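Long-range contacts in invasin homolog AafB, Major fimbrial subunit of aggregative adherence fimbria II AafA chimeric construct (Escherichia coli, PDB 4OR1), which probably serves as the minor pilin of aggregative adherence fimbriae II, here completed by a fused donor strand from the major pilin: residues I50-R55 against G62-Q67; L76-G81 against F107-D112; P119-F124 against T149-V154. All blocks are in the same frame, centred on the assembly; numbering follows the deposited sequence.

In the fold
The three contacts illustrate how an immunoglobulin-like pilin domain is built from paired strands and a shared apolar interior. Contacts 1 and 2, with centres about 8 Å apart, meet through neighbouring strands 63-67 and 75-80 of one sheet; a probable hydrogen bond of 2.7 Å from His63 ND1 to Asp112 OD2 also ties them. Contact 3 lies about 13 Å, centre to centre, from each of the others and belongs to the facing sheet, which also holds strand 47-52 of contact 1. Met52 CE of contact 1 packs 3.5 Å from Phe124 CD1, and Leu76 CD2 of contact 2 packs 3.6 Å from Ile152 CD1, an atom of the engineered AafA strand. The sulfate sits apart, at Arg55 of contact 1.

Contact 1 (I50-R55 against G62-Q67); sequences IQMNAR and GHYIVQ. With SO4 (sulfate ion), chain C.
The carbonyl O of Arg55 accepts the N-H of Ile65 at 2.8 Å, while the axes of the short strand segments 50-52 and 63-67 come no closer than 8.6 Å, their directions 33° apart. Within the AafB part, the chain is here changing sheets in an immunoglobulin-like sandwich: strand 47-52 belongs to one layer, and residues 55-56 run along the edge of the other. Tyr64 carries most of the side-chain contact. Met52 CB rests over the centre of its ring, 3.5 Å from the centroid, in a CH-pi contact. CG of Met52 is anti to the backbone N (chi1 -166°); beyond it the extended chain runs past the ring in the opposite direction, and SD makes an oblique Met-aromatic contact. Further out, Met52 CE reaches Val66 CG2 at 4.0 Å, the two side chains crossing at about a right angle. The carbonyl oxygens of Ala54 and Arg55 approach the ring edge near its plane, and Ala54 CB touches Tyr64 CD1 at 3.9 Å. At the phenolic end, OH accepts a weak bond of 3.4 Å from Met52 N. Away from Tyr64, a sulfate, also bonded by Gln56 N and probably from the crystallisation liquor, takes a weak hydrogen bond of 2.8 Å from Arg55 NH1 to its O3.

Contact 2 (L76-G81 against F107-D112); sequences LWVRLG and FDVMAD
Arg79 sets its CG between the backbone N and the carbonyl carbon (chi1 71°), whereas Asp112 turns CG anti to its own N (chi1 -157°), and these two choices start the side chains towards one another. From CG to NE the arginine chain is extended; it crosses the aspartate at about a right angle, and NH1 forms a salt bridge of 3.1 Å with Asp112 OD1. The carboxylate oxygen lies in the guanidinium plane and is met on its anti side, somewhat out of the carboxylate plane, the two flat groups being turned 70° apart. One N-H, from NH1, carries the bridge to this aspartate. Each partner is engaged elsewhere too: NH1 also pairs with Asp30, and OD2 of the aspartate bonds to His63, so the bridge belongs to a wider polar cluster.

Beneath it, Arg79 and Met110 form an antiparallel hydrogen-bonded pair, with Arg79 N 2.6 Å from Met110 O and Met110 N 2.7 Å from Arg79 O. A bend at chi3 helps bring the methionine methyl CE to within 3.9 Å of Arg79 CG. Asp112 N adds a bond of 2.7 Å to Trp77 O.

Leu80 and Val109 point to the other face, inwards, where Leu80 CD2 touches Val109 CG2 at 3.9 Å and Phe107 CD1 at 4.0 Å.

Both segments are AafB sequence in one sheet of the immunoglobulin-like sandwich. Strand 75-80 is flanked by 63-67 and strand 104-111 by 33-41, while Phe107 packs on Ile50 and Val109 on Met52, both of strand 47-52 in the facing sheet.

Contact 3 (P119-F124 against T149-V154); sequences PGEYIF and TSTITV
Ile152 packs against both Tyr122 and Phe124, and its side chain can be traced from CB into the interior. CB lies 4.0 Å from the carbonyl O of Tyr122. From there the chain branches: CG1 stands between the backbone N and the carbonyl carbon (chi1 57°), where it meets Tyr122 CB at 3.4 Å, while CG2 takes the position anti to the carbonyl carbon and touches Phe124 CE2 at 3.6 Å. At the tip, CD1 approaches Phe124 CZ and, obliquely, the Tyr122 ring, and it also packs on Leu76 of the facing sheet. CG2 meets Phe124 alone of the two aromatics, while the CG1-CD1 branch touches both.

The backbone beneath is a regular antiparallel ladder. Gly120 with Val154, Tyr122 with Ile152 and Phe124 with Ser150 are hydrogen-bonded pairs, each closed by two bonds; in the middle pair Tyr122 N is 2.8 Å from Ile152 O and Ile152 N is 2.7 Å from Tyr122 O.

Segment 119-124 is AafB, whereas 149-154 comes from AafA and was joined to it by design. The pairing is thus engineered, and it is consistent with donor strand complementation, the way in which chaperone-usher pilins complete their incomplete immunoglobulin-like fold with a strand from a neighbouring subunit. As the outermost strand of its sheet, the fused segment presents Ile152 and Val154 to the interior. Val154 CG2 meets Tyr122 CE2 at 3.6 Å, and the phenolic OH beyond it bonds to Lys118 O.

On the outward face, the Glu121 and Thr153 side chains run next to each other in the same direction, with Glu121 CG against Thr153 CG2. The glutamate is extended beyond CG, and OE1 ends 3.6 Å from Thr151 CG2.

Contact 1 (I50-R55 against G62-Q67)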
loop_
_atom_site.group_PDB
_atom_site.type_symbol
_atom_site.label_atom_id
_atom_site.label_comp_id
_atom_site.label_asym_id
_atom_site.label_seq_id
_atom_site.Cartn_x
_atom_site.Cartn_y
_atom_site.Cartn_z
ATOM N N ILE A 50 -1.560 6.886 5.819
ATOM C CA ILE A 50 -1.137 5.586 5.304
ATOM C C ILE A 50 0.247 5.709 4.668
ATOM O O ILE A 50 0.544 6.702 4.005
ATOM C CB ILE A 50 -2.195 5.019 4.310
ATOM C CG1 ILE A 50 -2.040 3.533 4.125
ATOM C CG2 ILE A 50 -2.144 5.678 2.965
ATOM C CD1 ILE A 50 -2.275 2.779 5.373
ATOM N N GLN A 51 1.100 4.720 4.886
ATOM C CA GLN A 51 2.406 4.695 4.227
ATOM C C GLN A 51 2.816 3.261 4.025
ATOM O O GLN A 51 2.367 2.375 4.754
ATOM C CB GLN A 51 3.473 5.449 5.032
ATOM C CG GLN A 51 4.041 4.700 6.227
ATOM C CD GLN A 51 5.119 5.479 6.970
ATOM O OE1 GLN A 51 5.504 6.589 6.578
ATOM N NE2 GLN A 51 5.616 4.891 8.052
ATOM N N MET A 52 3.655 3.026 3.028
ATOM C CA MET A 52 4.102 1.683 2.717
ATOM C C MET A 52 5.524 1.570 3.232
ATOM O O MET A 52 6.304 2.499 3.079
ATOM C CB MET A 52 4.051 1.488 1.211
ATOM C CG MET A 52 4.155 0.070 0.767
ATOM S SD MET A 52 3.564 -0.120 -0.924
ATOM C CE MET A 52 3.381 -1.902 -0.920
ATOM N N ASN A 53 5.872 0.463 3.867
ATOM C CA ASN A 53 7.240 0.323 4.352
ATOM C C ASN A 53 8.089 -0.318 3.262
ATOM O O ASN A 53 8.351 -1.524 3.265
ATOM C CB ASN A 53 7.290 -0.436 5.680
ATOM C CG ASN A 53 6.348 0.156 6.719
ATOM O OD1 ASN A 53 6.587 1.244 7.270
ATOM N ND2 ASN A 53 5.260 -0.552 6.979
ATOM N N ALA A 54 8.478 0.521 2.311
ATOM C CA ALA A 54 9.205 0.121 1.118
ATOM C C ALA A 54 9.947 1.363 0.668
ATOM O O ALA A 54 9.573 2.477 1.063
ATOM C CB ALA A 54 8.236 -0.312 0.045
ATOM N N ARG A 55 10.981 1.199 -0.163
ATOM C CA ARG A 55 11.673 2.374 -0.690
ATOM C C ARG A 55 10.722 3.206 -1.527
ATOM O O ARG A 55 9.976 2.671 -2.356
ATOM C CB ARG A 55 12.895 2.011 -1.526
ATOM C CG ARG A 55 13.668 3.235 -1.987
ATOM C CD ARG A 55 15.141 2.956 -1.905
ATOM N NE ARG A 55 16.006 4.055 -2.320
ATOM C CZ ARG A 55 16.333 5.085 -1.555
ATOM N NH1 ARG A 55 15.830 5.197 -0.337
ATOM N NH2 ARG A 55 17.161 6.013 -2.016
ATOM N N GLY A 62 3.567 8.226 -2.125
ATOM C CA GLY A 62 2.582 7.296 -2.675
ATOM C C GLY A 62 3.139 6.264 -3.649
ATOM O O GLY A 62 2.474 5.268 -3.944
ATOM N N HIS A 63 4.358 6.498 -4.140
ATOM C CA HIS A 63 4.978 5.632 -5.139
ATOM C C HIS A 63 6.194 4.907 -4.587
ATOM O O HIS A 63 7.073 5.519 -3.972
ATOM C CB HIS A 63 5.386 6.446 -6.353
ATOM C CG HIS A 63 4.241 7.116 -7.035
ATOM N ND1 HIS A 63 3.811 6.753 -8.295
ATOM C CD2 HIS A 63 3.427 8.118 -6.628
ATOM C CE1 HIS A 63 2.786 7.517 -8.637
ATOM N NE2 HIS A 63 2.538 8.355 -7.645
ATOM N N TYR A 64 6.250 3.599 -4.822
ATOM C CA TYR A 64 7.195 2.750 -4.116
ATOM C C TYR A 64 7.863 1.718 -5.007
ATOM O O TYR A 64 7.344 1.357 -6.077
ATOM C CB TYR A 64 6.483 2.048 -2.961
ATOM C CG TYR A 64 6.102 2.978 -1.843
ATOM C CD1 TYR A 64 7.039 3.327 -0.858
ATOM C CD2 TYR A 64 4.814 3.530 -1.770
ATOM C CE1 TYR A 64 6.699 4.200 0.177
ATOM C CE2 TYR A 64 4.455 4.397 -0.733
ATOM C CZ TYR A 64 5.397 4.728 0.236
ATOM O OH TYR A 64 5.053 5.589 1.258
ATOM N N ILE A 65 9.018 1.241 -4.555
ATOM C CA ILE A 65 9.690 0.130 -5.192
ATOM C C ILE A 65 9.775 -1.021 -4.194
ATOM O O ILE A 65 10.519 -0.945 -3.212
ATOM C CB ILE A 65 11.095 0.523 -5.662
ATOM C CG1 ILE A 65 11.075 1.926 -6.272
ATOM C CG2 ILE A 65 11.631 -0.504 -6.690
ATOM C CD1 ILE A 65 12.418 2.433 -6.670
ATOM N N VAL A 66 8.993 -2.073 -4.428
ATOM C CA VAL A 66 9.007 -3.253 -3.561
ATOM C C VAL A 66 10.012 -4.263 -4.119
ATOM O O VAL A 66 10.004 -4.548 -5.317
ATOM C CB VAL A 66 7.600 -3.901 -3.459
ATOM C CG1 VAL A 66 7.587 -5.014 -2.410
ATOM C CG2 VAL A 66 6.531 -2.852 -3.126
ATOM N N GLN A 67 10.892 -4.783 -3.258
ATOM C CA GLN A 67 11.925 -5.755 -3.657
ATOM C C GLN A 67 11.437 -7.193 -3.451
ATOM O O GLN A 67 10.494 -7.429 -2.702
ATOM C CB GLN A 67 13.234 -5.513 -2.889
HETATM S S SO4 C . 13.339 5.666 1.926
HETATM O O1 SO4 C . 12.276 5.157 2.787
HETATM O O2 SO4 C . 14.652 5.361 2.495
HETATM O O3 SO4 C . 13.208 5.035 0.617
HETATM O O4 SO4 C . 13.154 7.105 1.770
#

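Contact 2 (L76-G81 against F107-D112)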
loop_
_atom_site.group_PDB
_atom_site.type_symbol
_atom_site.label_atom_id
_atom_site.label_comp_id
_atom_site.label_asym_id
_atom_site.label_seq_id
_atom_site.Cartn_x
_atom_site.Cartn_y
_atom_site.Cartn_z
ATOM N N LEU A 76 9.423 -4.245 -7.970
ATOM C CA LEU A 76 8.058 -4.062 -8.395
ATOM C C LEU A 76 7.718 -2.597 -8.171
ATOM O O LEU A 76 7.876 -2.085 -7.063
ATOM C CB LEU A 76 7.164 -4.944 -7.547
ATOM C CG LEU A 76 5.937 -5.529 -8.204
ATOM C CD1 LEU A 76 6.358 -6.641 -9.112
ATOM C CD2 LEU A 76 5.064 -6.088 -7.125
ATOM N N TRP A 77 7.275 -1.912 -9.215
ATOM C CA TRP A 77 6.965 -0.501 -9.079
ATOM C C TRP A 77 5.487 -0.357 -8.858
ATOM O O TRP A 77 4.684 -0.797 -9.677
ATOM C CB TRP A 77 7.453 0.287 -10.292
ATOM C CG TRP A 77 8.943 0.492 -10.250
ATOM C CD1 TRP A 77 9.612 1.536 -9.670
ATOM C CD2 TRP A 77 9.949 -0.397 -10.757
ATOM N NE1 TRP A 77 10.976 1.356 -9.791
ATOM C CE2 TRP A 77 11.213 0.178 -10.446
ATOM C CE3 TRP A 77 9.909 -1.625 -11.436
ATOM C CZ2 TRP A 77 12.425 -0.427 -10.806
ATOM C CZ3 TRP A 77 11.111 -2.230 -11.784
ATOM C CH2 TRP A 77 12.356 -1.626 -11.472
ATOM N N VAL A 78 5.122 0.230 -7.728
ATOM C CA VAL A 78 3.741 0.165 -7.258
ATOM C C VAL A 78 3.331 1.501 -6.661
ATOM O O VAL A 78 4.182 2.241 -6.149
ATOM C CB VAL A 78 3.561 -0.963 -6.206
ATOM C CG1 VAL A 78 4.021 -2.316 -6.783
ATOM C CG2 VAL A 78 4.318 -0.653 -4.926
ATOM N N ARG A 79 2.040 1.816 -6.733
ATOM C CA ARG A 79 1.536 3.028 -6.084
ATOM C C ARG A 79 0.343 2.754 -5.174
ATOM O O ARG A 79 -0.402 1.796 -5.392
ATOM C CB ARG A 79 1.230 4.144 -7.105
ATOM C CG ARG A 79 0.019 3.890 -7.959
ATOM C CD ARG A 79 -0.141 4.945 -9.056
ATOM N NE ARG A 79 -1.308 4.632 -9.895
ATOM C CZ ARG A 79 -1.249 4.057 -11.094
ATOM N NH1 ARG A 79 -0.079 3.754 -11.636
ATOM N NH2 ARG A 79 -2.362 3.799 -11.754
ATOM N N LEU A 80 0.191 3.597 -4.151
ATOM C CA LEU A 80 -0.939 3.542 -3.234
ATOM C C LEU A 80 -2.067 4.441 -3.672
ATOM O O LEU A 80 -1.906 5.257 -4.569
ATOM C CB LEU A 80 -0.513 4.020 -1.858
ATOM C CG LEU A 80 0.060 2.993 -0.887
ATOM C CD1 LEU A 80 0.608 3.700 0.325
ATOM C CD2 LEU A 80 -0.989 1.994 -0.461
ATOM N N GLY A 81 -3.209 4.303 -3.009
ATOM C CA GLY A 81 -4.305 5.252 -3.159
ATOM C C GLY A 81 -5.459 4.699 -3.955
ATOM O O GLY A 81 -5.273 3.854 -4.815
ATOM N N PHE A 107 -8.229 1.292 0.614
ATOM C CA PHE A 107 -7.103 1.728 -0.205
ATOM C C PHE A 107 -6.547 0.575 -1.045
ATOM O O PHE A 107 -6.736 -0.605 -0.702
ATOM C CB PHE A 107 -6.009 2.353 0.659
ATOM C CG PHE A 107 -5.365 1.394 1.607
ATOM C CD1 PHE A 107 -4.316 0.583 1.187
ATOM C CD2 PHE A 107 -5.806 1.298 2.925
ATOM C CE1 PHE A 107 -3.718 -0.316 2.066
ATOM C CE2 PHE A 107 -5.216 0.407 3.815
ATOM C CZ PHE A 107 -4.167 -0.402 3.385
ATOM N N ASP A 108 -5.870 0.928 -2.140
ATOM C CA ASP A 108 -5.334 -0.053 -3.081
ATOM C C ASP A 108 -3.822 0.096 -3.272
ATOM O O ASP A 108 -3.284 1.205 -3.229
ATOM C CB ASP A 108 -6.036 0.074 -4.439
ATOM C CG ASP A 108 -7.505 -0.339 -4.397
ATOM O OD1 ASP A 108 -7.826 -1.423 -3.877
ATOM O OD2 ASP A 108 -8.350 0.420 -4.909
ATOM N N VAL A 109 -3.149 -1.033 -3.479
ATOM C CA VAL A 109 -1.773 -1.045 -3.947
ATOM C C VAL A 109 -1.800 -1.458 -5.410
ATOM O O VAL A 109 -2.277 -2.547 -5.741
ATOM C CB VAL A 109 -0.931 -2.057 -3.170
ATOM C CG1 VAL A 109 0.490 -2.115 -3.728
ATOM C CG2 VAL A 109 -0.896 -1.695 -1.700
ATOM N N MET A 110 -1.291 -0.596 -6.282
ATOM C CA MET A 110 -1.407 -0.823 -7.726
ATOM C C MET A 110 -0.068 -0.855 -8.428
ATOM O O MET A 110 0.892 -0.199 -8.001
ATOM C CB MET A 110 -2.246 0.257 -8.395
ATOM C CG MET A 110 -3.678 0.344 -7.921
ATOM S SD MET A 110 -4.411 1.932 -8.364
ATOM C CE MET A 110 -3.668 2.992 -7.117
ATOM N N ALA A 111 -0.032 -1.602 -9.530
ATOM C CA ALA A 111 1.103 -1.587 -10.435
ATOM C C ALA A 111 1.274 -0.178 -10.968
ATOM O O ALA A 111 0.320 0.406 -11.498
ATOM C CB ALA A 111 0.879 -2.559 -11.572
ATOM N N ASP A 112 2.484 0.360 -10.796
ATOM C CA ASP A 112 2.833 1.710 -11.227
ATOM C C ASP A 112 3.509 1.664 -12.601
ATOM O O ASP A 112 4.718 1.425 -12.711
ATOM C CB ASP A 112 3.745 2.362 -10.184
ATOM C CG ASP A 112 3.725 3.872 -10.237
ATOM O OD1 ASP A 112 2.857 4.436 -10.942
ATOM O OD2 ASP A 112 4.583 4.494 -9.557
#

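Contact 3 (P119-F124 against T149-V154)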
loop_
_atom_site.group_PDB
_atom_site.type_symbol
_atom_site.label_atom_id
_atom_site.label_comp_id
_atom_site.label_asym_id
_atom_site.label_seq_id
_atom_site.Cartn_x
_atom_site.Cartn_y
_atom_site.Cartn_z
ATOM N N PRO A 119 9.556 -13.643 -11.655
ATOM C CA PRO A 119 8.734 -14.496 -10.794
ATOM C C PRO A 119 9.287 -14.536 -9.372
ATOM O O PRO A 119 10.485 -14.280 -9.156
ATOM C CB PRO A 119 8.850 -15.884 -11.440
ATOM C CG PRO A 119 9.433 -15.658 -12.772
ATOM C CD PRO A 119 10.285 -14.433 -12.658
ATOM N N GLY A 120 8.417 -14.841 -8.417
ATOM C CA GLY A 120 8.828 -14.915 -7.024
ATOM C C GLY A 120 7.818 -14.301 -6.081
ATOM O O GLY A 120 6.637 -14.148 -6.420
ATOM N N GLU A 121 8.286 -13.949 -4.890
ATOM C CA GLU A 121 7.396 -13.462 -3.854
ATOM C C GLU A 121 7.660 -12.036 -3.437
ATOM O O GLU A 121 8.805 -11.642 -3.199
ATOM C CB GLU A 121 7.431 -14.380 -2.641
ATOM C CG GLU A 121 6.372 -15.458 -2.719
ATOM C CD GLU A 121 6.239 -16.274 -1.456
ATOM O OE1 GLU A 121 6.623 -15.783 -0.366
ATOM O OE2 GLU A 121 5.734 -17.410 -1.568
ATOM N N TYR A 122 6.579 -11.272 -3.334
ATOM C CA TYR A 122 6.667 -9.880 -2.946
ATOM C C TYR A 122 5.782 -9.618 -1.743
ATOM O O TYR A 122 4.578 -9.888 -1.778
ATOM C CB TYR A 122 6.292 -8.985 -4.124
ATOM C CG TYR A 122 7.155 -9.232 -5.342
ATOM C CD1 TYR A 122 8.400 -8.607 -5.480
ATOM C CD2 TYR A 122 6.742 -10.116 -6.342
ATOM C CE1 TYR A 122 9.196 -8.834 -6.593
ATOM C CE2 TYR A 122 7.541 -10.361 -7.452
ATOM C CZ TYR A 122 8.760 -9.712 -7.576
ATOM O OH TYR A 122 9.554 -9.933 -8.684
ATOM N N ILE A 123 6.402 -9.123 -0.674
ATOM C CA ILE A 123 5.693 -8.767 0.555
ATOM C C ILE A 123 5.322 -7.278 0.565
ATOM O O ILE A 123 6.203 -6.401 0.554
ATOM C CB ILE A 123 6.553 -9.067 1.817
ATOM C CG1 ILE A 123 6.830 -10.569 1.953
ATOM C CG2 ILE A 123 5.870 -8.508 3.082
ATOM C CD1 ILE A 123 8.002 -10.889 2.849
ATOM N N PHE A 124 4.023 -6.991 0.572
ATOM C CA PHE A 124 3.562 -5.620 0.739
ATOM C C PHE A 124 3.363 -5.374 2.224
ATOM O O PHE A 124 2.674 -6.147 2.896
ATOM C CB PHE A 124 2.251 -5.385 -0.003
ATOM C CG PHE A 124 2.350 -5.532 -1.490
ATOM C CD1 PHE A 124 3.490 -5.143 -2.179
ATOM C CD2 PHE A 124 1.295 -6.064 -2.207
ATOM C CE1 PHE A 124 3.575 -5.280 -3.566
ATOM C CE2 PHE A 124 1.365 -6.196 -3.594
ATOM C CZ PHE A 124 2.509 -5.800 -4.272
ATOM N N THR A 149 0.454 -6.769 6.581
ATOM C CA THR A 149 1.266 -7.240 5.463
ATOM C C THR A 149 0.555 -8.309 4.663
ATOM O O THR A 149 -0.205 -9.103 5.211
ATOM C CB THR A 149 2.613 -7.820 5.909
ATOM O OG1 THR A 149 2.405 -9.140 6.427
ATOM C CG2 THR A 149 3.299 -6.933 6.965
ATOM N N SER A 150 0.815 -8.319 3.362
ATOM C CA SER A 150 0.261 -9.319 2.463
ATOM C C SER A 150 1.343 -9.713 1.476
ATOM O O SER A 150 2.199 -8.899 1.132
ATOM C CB SER A 150 -0.968 -8.778 1.723
ATOM O OG SER A 150 -1.777 -9.836 1.236
ATOM N N THR A 151 1.312 -10.968 1.043
ATOM C CA THR A 151 2.289 -11.474 0.103
ATOM C C THR A 151 1.649 -11.755 -1.244
ATOM O O THR A 151 0.543 -12.279 -1.317
ATOM C CB THR A 151 2.981 -12.733 0.654
ATOM O OG1 THR A 151 3.720 -12.378 1.827
ATOM C CG2 THR A 151 3.956 -13.327 -0.364
ATOM N N ILE A 152 2.349 -11.385 -2.307
ATOM C CA ILE A 152 1.935 -11.741 -3.659
ATOM C C ILE A 152 2.992 -12.634 -4.302
ATOM O O ILE A 152 4.196 -12.464 -4.056
ATOM C CB ILE A 152 1.704 -10.501 -4.544
ATOM C CG1 ILE A 152 2.964 -9.635 -4.601
ATOM C CG2 ILE A 152 0.514 -9.703 -4.055
ATOM C CD1 ILE A 152 2.970 -8.698 -5.768
ATOM N N THR A 153 2.545 -13.584 -5.119
ATOM C CA THR A 153 3.462 -14.490 -5.801
ATOM C C THR A 153 3.321 -14.315 -7.312
ATOM O O THR A 153 2.253 -14.561 -7.871
ATOM C CB THR A 153 3.238 -15.984 -5.386
ATOM O OG1 THR A 153 1.911 -16.398 -5.733
ATOM C CG2 THR A 153 3.442 -16.198 -3.870
ATOM N N VAL A 154 4.393 -13.864 -7.961
ATOM C CA VAL A 154 4.417 -13.778 -9.419
ATOM C C VAL A 154 4.879 -15.126 -9.940
ATOM O O VAL A 154 5.994 -15.572 -9.635
ATOM C CB VAL A 154 5.324 -12.639 -9.947
ATOM C CG1 VAL A 154 5.451 -12.697 -11.470
ATOM C CG2 VAL A 154 4.765 -11.290 -9.541
#